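PDB 5MUJ: beta-galactosidase from Bacteroides thetaiotaomicron, which probably acts as an arabinofuranosidase on the plant pectin rhamnogalacturonan II and is captured here with the chain B glycan of that polymer. Local coordinates for residues Y45-A50 with L100-T105; T92-S97 with R104-V109; R108-R113 with H146-I151. One frame throughout, in Å; residues are numbered along the deposited sequence. Where two conformers were deposited one is given.

Interaction 1: Y45-A50 with L100-T105; sequences YKYGLA and LLDWRT
Tyr47 OH meets a water 2.6 Å from its oxygen, and that water donates to Asp102 OD1 at 2.7 Å; hydroxyl and carboxylate do not bond directly. The contact joins two neighbouring blades of a five-bladed beta-propeller: strand 45-51 is the outermost strand of a blade otherwise built from the end of the chain, the "Velcro" closure of such folds, while residues 100-103 belong to the turn between strands 90-97 and 104-110 of the next blade.

Below the hydroxyl the ring itself meets apolar atoms. Tyr47 holds CG anti to the backbone N (chi1 175°), and Leu101 CD2 sits above the middle of one ring face, 3.9 Å from the centroid, in a CH-pi contact; Leu101 CB reaches Tyr47 CZ. A tyrosine suits this place because it offers leucine a flat face and water a polar tip. An alanine here would probably leave Leu101 CD2 without its ring and Asp102 OD1 without the water link to the hydroxyl.

Tyr47 and Gly48 form a classic beta bulge opposite Ile361, with Gly48 at backbone angles where a CB would strike the carbonyl O of Tyr47. Two further waters join the backbones, one between Leu49 O and Leu101 O, one between Ala50 O and Trp103 N. The small methyl Ala50 CB rests 3.7 Å from Trp103 CD1, and the indole NE1 donates to Leu100 O at 2.9 Å from above the carbonyl plane.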
loop_
_atom_site.group_PDB
_atom_site.type_symbol
_atom_site.label_atom_id
_atom_site.label_comp_id
_atom_site.label_asym_id
_atom_site.label_seq_id
_atom_site.Cartn_x
_atom_site.Cartn_y
_atom_site.Cartn_z
ATOM N N TYR A 45 0.839 -12.797 -16.286
ATOM C CA TYR A 45 2.102 -12.642 -17.082
ATOM C C TYR A 45 3.049 -11.665 -16.350
ATOM O O TYR A 45 2.772 -10.455 -16.232
ATOM C CB TYR A 45 1.843 -12.195 -18.563
ATOM C CG TYR A 45 0.970 -13.212 -19.243
ATOM C CD1 TYR A 45 1.473 -14.479 -19.580
ATOM C CD2 TYR A 45 -0.364 -13.008 -19.379
ATOM C CE1 TYR A 45 0.656 -15.458 -20.125
ATOM C CE2 TYR A 45 -1.197 -13.990 -19.903
ATOM C CZ TYR A 45 -0.681 -15.204 -20.293
ATOM O OH TYR A 45 -1.510 -16.193 -20.809
ATOM N N LYS A 46 4.160 -12.179 -15.852
ATOM C CA LYS A 46 5.077 -11.335 -15.039
ATOM C C LYS A 46 6.071 -10.606 -15.935
ATOM O O LYS A 46 6.920 -11.221 -16.577
ATOM C CB LYS A 46 5.801 -12.186 -14.005
ATOM C CG LYS A 46 4.805 -12.676 -12.950
ATOM C CD LYS A 46 5.441 -13.309 -11.730
ATOM C CE LYS A 46 4.373 -13.621 -10.716
ATOM N NZ LYS A 46 5.061 -14.331 -9.606
ATOM N N TYR A 47 5.943 -9.296 -15.964
ATOM C CA TYR A 47 6.822 -8.447 -16.811
ATOM C C TYR A 47 8.209 -8.433 -16.205
ATOM O O TYR A 47 9.206 -8.621 -16.886
ATOM C CB TYR A 47 6.284 -7.061 -16.896
ATOM C CG TYR A 47 7.168 -6.112 -17.645
ATOM C CD1 TYR A 47 7.140 -6.056 -19.034
ATOM C CD2 TYR A 47 8.005 -5.236 -16.966
ATOM C CE1 TYR A 47 7.956 -5.188 -19.726
ATOM C CE2 TYR A 47 8.840 -4.356 -17.651
ATOM C CZ TYR A 47 8.792 -4.333 -19.040
ATOM O OH TYR A 47 9.598 -3.473 -19.760
ATOM N N GLY A 48 8.253 -8.188 -14.897
ATOM C CA GLY A 48 9.454 -8.234 -14.096
ATOM C C GLY A 48 9.581 -6.929 -13.347
ATOM O O GLY A 48 8.583 -6.212 -13.160
ATOM N N LEU A 49 10.796 -6.601 -12.945
ATOM C CA LEU A 49 11.000 -5.455 -12.059
ATOM C C LEU A 49 10.725 -4.142 -12.770
ATOM O O LEU A 49 11.022 -3.981 -13.988
ATOM C CB LEU A 49 12.386 -5.484 -11.439
ATOM C CG LEU A 49 12.645 -6.688 -10.520
ATOM C CD1 LEU A 49 14.113 -7.015 -10.369
ATOM C CD2 LEU A 49 12.018 -6.468 -9.139
ATOM N N ALA A 50 10.131 -3.218 -12.032
ATOM C CA ALA A 50 9.850 -1.869 -12.493
ATOM C C ALA A 50 10.878 -0.910 -11.882
ATOM O O ALA A 50 11.417 -0.020 -12.539
ATOM C CB ALA A 50 8.465 -1.458 -12.027
ATOM N N LEU A 100 3.869 2.836 -18.405
ATOM C CA LEU A 100 3.651 1.998 -17.184
ATOM C C LEU A 100 4.688 0.897 -16.880
ATOM O O LEU A 100 4.649 0.311 -15.799
ATOM C CB LEU A 100 2.227 1.412 -17.126
ATOM C CG LEU A 100 1.085 2.406 -16.949
ATOM C CD1 LEU A 100 -0.263 1.859 -17.394
ATOM C CD2 LEU A 100 1.075 2.791 -15.475
ATOM N N LEU A 101 5.667 0.666 -17.751
ATOM C CA LEU A 101 6.583 -0.455 -17.632
ATOM C C LEU A 101 8.013 -0.032 -17.303
ATOM O O LEU A 101 8.688 -0.674 -16.496
ATOM C CB LEU A 101 6.586 -1.244 -18.969
ATOM C CG LEU A 101 5.237 -1.863 -19.343
ATOM C CD1 LEU A 101 5.315 -2.394 -20.805
ATOM C CD2 LEU A 101 4.800 -2.935 -18.303
ATOM N N ASP A 102 8.474 0.995 -18.030
ATOM C CA ASP A 102 9.790 1.589 -17.919
ATOM C C ASP A 102 9.691 2.861 -17.078
ATOM O O ASP A 102 8.974 3.820 -17.444
ATOM C CB ASP A 102 10.351 1.959 -19.307
ATOM C CG ASP A 102 10.638 0.743 -20.174
ATOM O OD1 ASP A 102 9.727 0.257 -20.860
ATOM O OD2 ASP A 102 11.784 0.266 -20.154
ATOM N N TRP A 103 10.494 2.877 -16.033
ATOM C CA TRP A 103 10.373 3.886 -14.937
ATOM C C TRP A 103 11.682 4.620 -14.732
ATOM O O TRP A 103 12.767 4.013 -14.789
ATOM C CB TRP A 103 9.928 3.231 -13.585
ATOM C CG TRP A 103 8.530 2.779 -13.684
ATOM C CD1 TRP A 103 8.084 1.545 -14.112
ATOM C CD2 TRP A 103 7.356 3.553 -13.424
ATOM N NE1 TRP A 103 6.706 1.531 -14.153
ATOM C CE2 TRP A 103 6.242 2.748 -13.730
ATOM C CE3 TRP A 103 7.139 4.857 -12.998
ATOM C CZ2 TRP A 103 4.948 3.236 -13.654
ATOM C CZ3 TRP A 103 5.879 5.305 -12.910
ATOM C CH2 TRP A 103 4.795 4.505 -13.212
ATOM N N ARG A 104 11.589 5.928 -14.491
ATOM C CA ARG A 104 12.781 6.722 -14.158
ATOM C C ARG A 104 12.587 7.477 -12.835
ATOM O O ARG A 104 11.696 8.306 -12.713
ATOM C CB ARG A 104 13.092 7.706 -15.269
ATOM C CG ARG A 104 13.365 7.070 -16.643
ATOM C CD ARG A 104 13.520 8.146 -17.700
ATOM N NE ARG A 104 12.274 8.904 -17.843
ATOM C CZ ARG A 104 11.255 8.537 -18.621
ATOM N NH1 ARG A 104 11.333 7.424 -19.352
ATOM N NH2 ARG A 104 10.147 9.267 -18.656
ATOM N N THR A 105 13.483 7.224 -11.892
ATOM C CA THR A 105 13.378 7.863 -10.555
ATOM C C THR A 105 13.775 9.304 -10.632
ATOM O O THR A 105 14.802 9.641 -11.290
ATOM C CB THR A 105 14.229 7.127 -9.550
ATOM O OG1 THR A 105 13.617 5.852 -9.383
ATOM C CG2 THR A 105 14.320 7.913 -8.234
HETATM O O HOH W 1 9.639 -2.176 -22.065
HETATM O O HOH W 2 10.973 -1.849 -15.976
HETATM O O HOH W 3 11.953 0.601 -15.300
#

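Interaction 2: T92-S97 with R104-V109; sequences TWIAES and RTLGRV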
loop_
_atom_site.group_PDB
_atom_site.type_symbol
_atom_site.label_atom_id
_atom_site.label_comp_id
_atom_site.label_asym_id
_atom_site.label_seq_id
_atom_site.Cartn_x
_atom_site.Cartn_y
_atom_site.Cartn_z
ATOM N N THR A 92 10.374 8.594 0.994
ATOM C CA THR A 92 9.472 8.398 -0.102
ATOM C C THR A 92 10.075 9.138 -1.301
ATOM O O THR A 92 10.487 10.304 -1.236
ATOM C CB THR A 92 8.089 8.907 0.201
ATOM O OG1 THR A 92 7.636 8.333 1.437
ATOM C CG2 THR A 92 7.083 8.557 -0.902
ATOM N N TRP A 93 10.076 8.391 -2.402
ATOM C CA TRP A 93 10.598 8.842 -3.702
ATOM C C TRP A 93 9.448 8.798 -4.725
ATOM O O TRP A 93 8.396 8.177 -4.550
ATOM C CB TRP A 93 11.757 7.933 -4.149
ATOM C CG TRP A 93 12.967 7.967 -3.303
ATOM C CD1 TRP A 93 13.070 7.536 -1.997
ATOM C CD2 TRP A 93 14.260 8.433 -3.654
ATOM N NE1 TRP A 93 14.346 7.719 -1.513
ATOM C CE2 TRP A 93 15.107 8.272 -2.514
ATOM C CE3 TRP A 93 14.794 8.988 -4.821
ATOM C CZ2 TRP A 93 16.445 8.642 -2.523
ATOM C CZ3 TRP A 93 16.103 9.372 -4.821
ATOM C CH2 TRP A 93 16.937 9.173 -3.719
ATOM N N ILE A 94 9.746 9.394 -5.859
ATOM C CA ILE A 94 8.827 9.426 -7.024
ATOM C C ILE A 94 9.576 9.081 -8.333
ATOM O O ILE A 94 10.704 9.507 -8.539
ATOM C CB ILE A 94 8.021 10.747 -7.099
ATOM C CG1 ILE A 94 6.802 10.617 -8.000
ATOM C CG2 ILE A 94 8.879 11.921 -7.573
ATOM C CD1 ILE A 94 5.840 11.777 -7.917
ATOM N N ALA A 95 8.896 8.299 -9.170
ATOM C CA ALA A 95 9.440 7.952 -10.468
ATOM C C ALA A 95 8.381 8.205 -11.496
ATOM O O ALA A 95 7.187 8.287 -11.234
ATOM C CB ALA A 95 9.861 6.509 -10.538
ATOM N N GLU A 96 8.864 8.456 -12.707
ATOM C CA GLU A 96 7.950 8.679 -13.842
ATOM C C GLU A 96 8.083 7.612 -14.959
ATOM O O GLU A 96 9.082 6.908 -15.036
ATOM C CB GLU A 96 8.150 10.070 -14.466
ATOM C CG GLU A 96 9.508 10.276 -15.144
ATOM C CD GLU A 96 9.659 11.593 -15.848
ATOM O OE1 GLU A 96 9.010 12.589 -15.488
ATOM O OE2 GLU A 96 10.453 11.611 -16.793
ATOM N N SER A 97 7.023 7.514 -15.762
ATOM C CA SER A 97 6.920 6.589 -16.912
ATOM C C SER A 97 5.974 7.126 -17.960
ATOM O O SER A 97 4.951 7.783 -17.664
ATOM C CB SER A 97 6.401 5.219 -16.472
ATOM O OG SER A 97 6.284 4.330 -17.575
ATOM N N ARG A 104 11.589 5.928 -14.491
ATOM C CA ARG A 104 12.781 6.722 -14.158
ATOM C C ARG A 104 12.587 7.477 -12.835
ATOM O O ARG A 104 11.696 8.306 -12.713
ATOM C CB ARG A 104 13.092 7.706 -15.269
ATOM C CG ARG A 104 13.365 7.070 -16.643
ATOM C CD ARG A 104 13.520 8.146 -17.700
ATOM N NE ARG A 104 12.274 8.904 -17.843
ATOM C CZ ARG A 104 11.255 8.537 -18.621
ATOM N NH1 ARG A 104 11.333 7.424 -19.352
ATOM N NH2 ARG A 104 10.147 9.267 -18.656
ATOM N N THR A 105 13.483 7.224 -11.892
ATOM C CA THR A 105 13.378 7.863 -10.555
ATOM C C THR A 105 13.775 9.304 -10.632
ATOM O O THR A 105 14.802 9.641 -11.290
ATOM C CB THR A 105 14.229 7.127 -9.550
ATOM O OG1 THR A 105 13.617 5.852 -9.383
ATOM C CG2 THR A 105 14.320 7.913 -8.234
ATOM N N LEU A 106 12.935 10.163 -10.031
ATOM C CA LEU A 106 13.143 11.608 -10.087
ATOM C C LEU A 106 13.804 12.196 -8.847
ATOM O O LEU A 106 14.536 13.186 -8.976
ATOM C CB LEU A 106 11.827 12.332 -10.343
ATOM C CG LEU A 106 11.112 12.056 -11.659
ATOM C CD1 LEU A 106 9.763 12.748 -11.778
ATOM C CD2 LEU A 106 11.952 12.520 -12.858
ATOM N N GLY A 107 13.553 11.610 -7.671
ATOM C CA GLY A 107 14.059 12.148 -6.398
ATOM C C GLY A 107 12.996 11.997 -5.343
ATOM O O GLY A 107 11.919 11.453 -5.601
ATOM N N ARG A 108 13.343 12.521 -4.165
ATOM C CA ARG A 108 12.493 12.409 -2.973
ATOM C C ARG A 108 11.304 13.365 -2.937
ATOM O O ARG A 108 11.385 14.520 -3.408
ATOM C CB ARG A 108 13.320 12.614 -1.703
ATOM C CG ARG A 108 14.415 11.584 -1.450
ATOM C CD ARG A 108 15.361 12.142 -0.434
ATOM N NE ARG A 108 16.523 11.341 -0.125
ATOM C CZ ARG A 108 17.699 11.442 -0.705
ATOM N NH1 ARG A 108 17.888 12.242 -1.766
ATOM N NH2 ARG A 108 18.681 10.680 -0.274
ATOM N N VAL A 109 10.196 12.858 -2.376
ATOM C CA VAL A 109 9.037 13.687 -2.025
ATOM C C VAL A 109 8.756 13.766 -0.523
ATOM O O VAL A 109 8.033 14.681 -0.103
ATOM C CB VAL A 109 7.754 13.251 -2.773
ATOM C CG1 VAL A 109 7.929 13.425 -4.279
ATOM C CG2 VAL A 109 7.390 11.818 -2.458
#
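Thr92 lays its CG2 methyl against Val109 CG2, 3.6 Å away, while its carbonyl O accepts from Val109 N; its OG1 hydrogen-bonds the backbone of Arg122 (O) and Gly124 (N). Trp93 follows, its indole running beside Arg108 with both side chains pointing the same way. Arg108 CG stands over the six-membered ring, 3.8 Å from its centroid, and farther out Trp93 CZ2 lies over the middle of the guanidinium, the two planes 36° apart. Arginine suits this place: its CG methylene and guanidinium lie against the indole while NE forms a salt bridge with Glu91. Gly107 passes close to Trp93 CE3, and its backbone angles would drive a CB into the carbonyl O of Leu106.

Ile94 N donates to Gly107 O. Leu106 N donates to Ile94 O, and Ile94 CG2 packs on Val109 CG1 at 3.7 Å. This antiparallel hairpin forms the outer strand pair of a propeller blade, and a beta bulge shifts its register by one residue between Ile94 and Ala95. Ala95 CA makes a CA-H...O contact of 3.2 Å with Arg104 O.

Glu96 exchanges two backbone bonds with Arg104. Its CG lies between the backbone N and the carbonyl carbon (chi1 66°); OE2 accepts a hydrogen bond from Arg104 NH2 at 3.0 Å, within a salt bridge, and a weak one from NE. That oxygen lies in the guanidinium plane, yet NH2 approaches from above the carboxylate.

Interaction 3: R108-R113 with H146-I151; sequences RVLSYR and HWMTYI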
loop_
_atom_site.group_PDB
_atom_site.type_symbol
_atom_site.label_atom_id
_atom_site.label_comp_id
_atom_site.label_asym_id
_atom_site.label_seq_id
_atom_site.Cartn_x
_atom_site.Cartn_y
_atom_site.Cartn_z
ATOM N N ARG A 108 13.343 12.521 -4.165
ATOM C CA ARG A 108 12.493 12.409 -2.973
ATOM C C ARG A 108 11.304 13.365 -2.937
ATOM O O ARG A 108 11.385 14.520 -3.408
ATOM C CB ARG A 108 13.320 12.614 -1.703
ATOM C CG ARG A 108 14.415 11.584 -1.450
ATOM C CD ARG A 108 15.361 12.142 -0.434
ATOM N NE ARG A 108 16.523 11.341 -0.125
ATOM C CZ ARG A 108 17.699 11.442 -0.705
ATOM N NH1 ARG A 108 17.888 12.242 -1.766
ATOM N NH2 ARG A 108 18.681 10.680 -0.274
ATOM N N VAL A 109 10.196 12.858 -2.376
ATOM C CA VAL A 109 9.037 13.687 -2.025
ATOM C C VAL A 109 8.756 13.766 -0.523
ATOM O O VAL A 109 8.033 14.681 -0.103
ATOM C CB VAL A 109 7.754 13.251 -2.773
ATOM C CG1 VAL A 109 7.929 13.425 -4.279
ATOM C CG2 VAL A 109 7.390 11.818 -2.458
ATOM N N LEU A 110 9.302 12.831 0.258
ATOM C CA LEU A 110 9.186 12.832 1.764
ATOM C C LEU A 110 10.519 12.357 2.287
ATOM O O LEU A 110 10.878 11.182 2.131
ATOM C CB LEU A 110 8.063 11.935 2.296
ATOM C CG LEU A 110 6.603 12.310 2.400
ATOM C CD1 LEU A 110 5.958 11.354 3.413
ATOM C CD2 LEU A 110 6.340 13.730 2.841
ATOM N N SER A 111 11.270 13.281 2.884
ATOM C CA SER A 111 12.645 13.043 3.297
ATOM C C SER A 111 12.708 12.981 4.830
ATOM O O SER A 111 11.830 13.508 5.493
ATOM C CB SER A 111 13.511 14.189 2.819
ATOM O OG SER A 111 13.338 14.413 1.426
ATOM N N TYR A 112 13.799 12.435 5.355
ATOM C CA TYR A 112 14.050 12.437 6.788
ATOM C C TYR A 112 13.934 13.870 7.292
ATOM O O TYR A 112 14.548 14.786 6.749
ATOM C CB TYR A 112 15.435 11.895 7.160
ATOM C CG TYR A 112 15.696 10.474 6.755
ATOM C CD1 TYR A 112 14.922 9.427 7.242
ATOM C CD2 TYR A 112 16.725 10.184 5.842
ATOM C CE1 TYR A 112 15.154 8.138 6.818
ATOM C CE2 TYR A 112 16.969 8.893 5.418
ATOM C CZ TYR A 112 16.196 7.859 5.929
ATOM O OH TYR A 112 16.406 6.571 5.535
ATOM N N ARG A 113 13.154 14.025 8.360
ATOM C CA ARG A 113 12.743 15.307 8.805
ATOM C C ARG A 113 13.273 15.566 10.247
ATOM O O ARG A 113 12.592 15.305 11.279
ATOM C CB ARG A 113 11.236 15.464 8.646
ATOM C CG ARG A 113 10.795 16.830 9.075
ATOM C CD ARG A 113 9.399 17.192 8.693
ATOM N NE ARG A 113 8.410 16.503 9.539
ATOM C CZ ARG A 113 7.241 17.040 9.905
ATOM N NH1 ARG A 113 6.896 18.308 9.591
ATOM N NH2 ARG A 113 6.381 16.299 10.611
ATOM N N HIS A 146 -3.081 18.688 -3.216
ATOM C CA HIS A 146 -3.021 17.222 -3.233
ATOM C C HIS A 146 -2.557 16.745 -1.867
ATOM O O HIS A 146 -1.842 17.458 -1.145
ATOM C CB HIS A 146 -2.090 16.707 -4.330
ATOM C CG HIS A 146 -2.591 16.972 -5.716
ATOM N ND1 HIS A 146 -3.455 16.123 -6.357
ATOM C CD2 HIS A 146 -2.356 17.989 -6.578
ATOM C CE1 HIS A 146 -3.722 16.588 -7.563
ATOM N NE2 HIS A 146 -3.086 17.735 -7.713
ATOM N N TRP A 147 -3.020 15.559 -1.497
ATOM C CA TRP A 147 -2.831 15.040 -0.123
ATOM C C TRP A 147 -2.181 13.664 -0.144
ATOM O O TRP A 147 -2.196 12.970 -1.158
ATOM C CB TRP A 147 -4.173 14.988 0.591
ATOM C CG TRP A 147 -4.802 16.298 0.704
ATOM C CD1 TRP A 147 -5.541 16.956 -0.245
ATOM C CD2 TRP A 147 -4.747 17.152 1.831
ATOM N NE1 TRP A 147 -5.940 18.180 0.234
ATOM C CE2 TRP A 147 -5.471 18.319 1.512
ATOM C CE3 TRP A 147 -4.143 17.049 3.078
ATOM C CZ2 TRP A 147 -5.621 19.370 2.410
ATOM C CZ3 TRP A 147 -4.299 18.104 3.986
ATOM C CH2 TRP A 147 -5.035 19.243 3.643
HETATM N N MSE A 148 -1.607 13.294 0.987
HETATM C CA MSE A 148 -0.882 12.039 1.176
HETATM C C MSE A 148 -0.918 11.685 2.636
HETATM O O MSE A 148 -0.850 12.575 3.482
HETATM C CB MSE A 148 0.554 12.285 0.746
HETATM C CG MSE A 148 1.523 11.147 0.999
HETATM SE SE MSE A 148 3.355 11.716 0.615
HETATM C CE MSE A 148 3.315 10.663 -1.024
ATOM N N THR A 149 -1.051 10.409 2.945
ATOM C CA THR A 149 -0.804 9.924 4.299
ATOM C C THR A 149 0.456 9.107 4.286
ATOM O O THR A 149 0.898 8.643 3.261
ATOM C CB THR A 149 -1.942 9.078 4.883
ATOM O OG1 THR A 149 -2.124 7.907 4.071
ATOM C CG2 THR A 149 -3.224 9.917 4.986
ATOM N N TYR A 150 1.026 8.888 5.460
ATOM C CA TYR A 150 2.312 8.211 5.581
ATOM C C TYR A 150 2.547 7.446 6.892
ATOM O O TYR A 150 1.912 7.725 7.959
ATOM C CB TYR A 150 3.471 9.174 5.275
ATOM C CG TYR A 150 3.674 10.329 6.241
ATOM C CD1 TYR A 150 4.536 10.214 7.339
ATOM C CD2 TYR A 150 3.073 11.553 6.018
ATOM C CE1 TYR A 150 4.761 11.297 8.196
ATOM C CE2 TYR A 150 3.286 12.647 6.872
ATOM C CZ TYR A 150 4.134 12.521 7.950
ATOM O OH TYR A 150 4.323 13.643 8.756
ATOM N N ILE A 151 3.418 6.447 6.799
ATOM C CA ILE A 151 4.032 5.766 7.962
ATOM C C ILE A 151 5.076 6.735 8.516
ATOM O O ILE A 151 6.047 7.088 7.794
ATOM C CB ILE A 151 4.688 4.429 7.531
ATOM C CG1 ILE A 151 3.616 3.397 7.180
ATOM C CG2 ILE A 151 5.722 3.954 8.545
ATOM C CD1 ILE A 151 4.139 2.134 6.536
#
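Tyr150 holds CG between its backbone N and carbonyl carbon (chi1 66°), which sets the root of the ring against Leu110 CD1, while a bend at chi3 of Met148 carries its CE toward Val109. The leucine and Met148, a selenomethionine in this crystal, slide past each other in opposite directions, with Leu110 CG 3.8 Å from Met148 SE. Val109 CG2 is 4.5 Å from Met148 CE, a looser touch. A long, flexible side chain suits this position because it can reach across from its own strand to the branched residues opposite.

Leu110 CD1 also approaches the Tyr150 ring obliquely and off-centre, 3.8 Å from Tyr150 CG and 4.2 Å from the ring centroid. The two side chains cross at about a right angle, and the same CD1 methyl also touches Met148 SE.

At the polar end Arg113 NH2 comes to 3.8 Å from Tyr150 OH without bonding to it. Both side chains instead bind Asp118: its OD2 bonds the tyrosine hydroxyl, and its OD1 forms a salt bridge with Arg113 NE. Arg113 NH1 pairs with Asp186 and NH2 bonds Leu185 O, a grip that probably fixes the guanidinium.

Val109 and Leu110 form a classic beta bulge facing Thr92, where the outermost strand of one blade leaves for the next. Strand 146-153 is second in that next blade, making this apolar seam typical of the interface between consecutive blades of a beta-propeller.

All three interactions use strand 104-110, the outermost of its blade. Interaction 2 works within that blade and buries the most surface, 745 Å² against 243 Å² and 196 Å²; it combines a backbone ladder with a salt bridge at the rim, where both arginines are exposed. Interactions 1 and 3 instead face the blades on the two flanks and have no direct hydrogen bond across. The former, partly buried, bridges its polar groups through water, whereas the latter is buried and relies on apolar side chains. Interactions 1 and 2 share Arg104 and Thr105, and Ser97 OG bonds Asp102 O between them; interactions 2 and 3 share Arg108 and Val109.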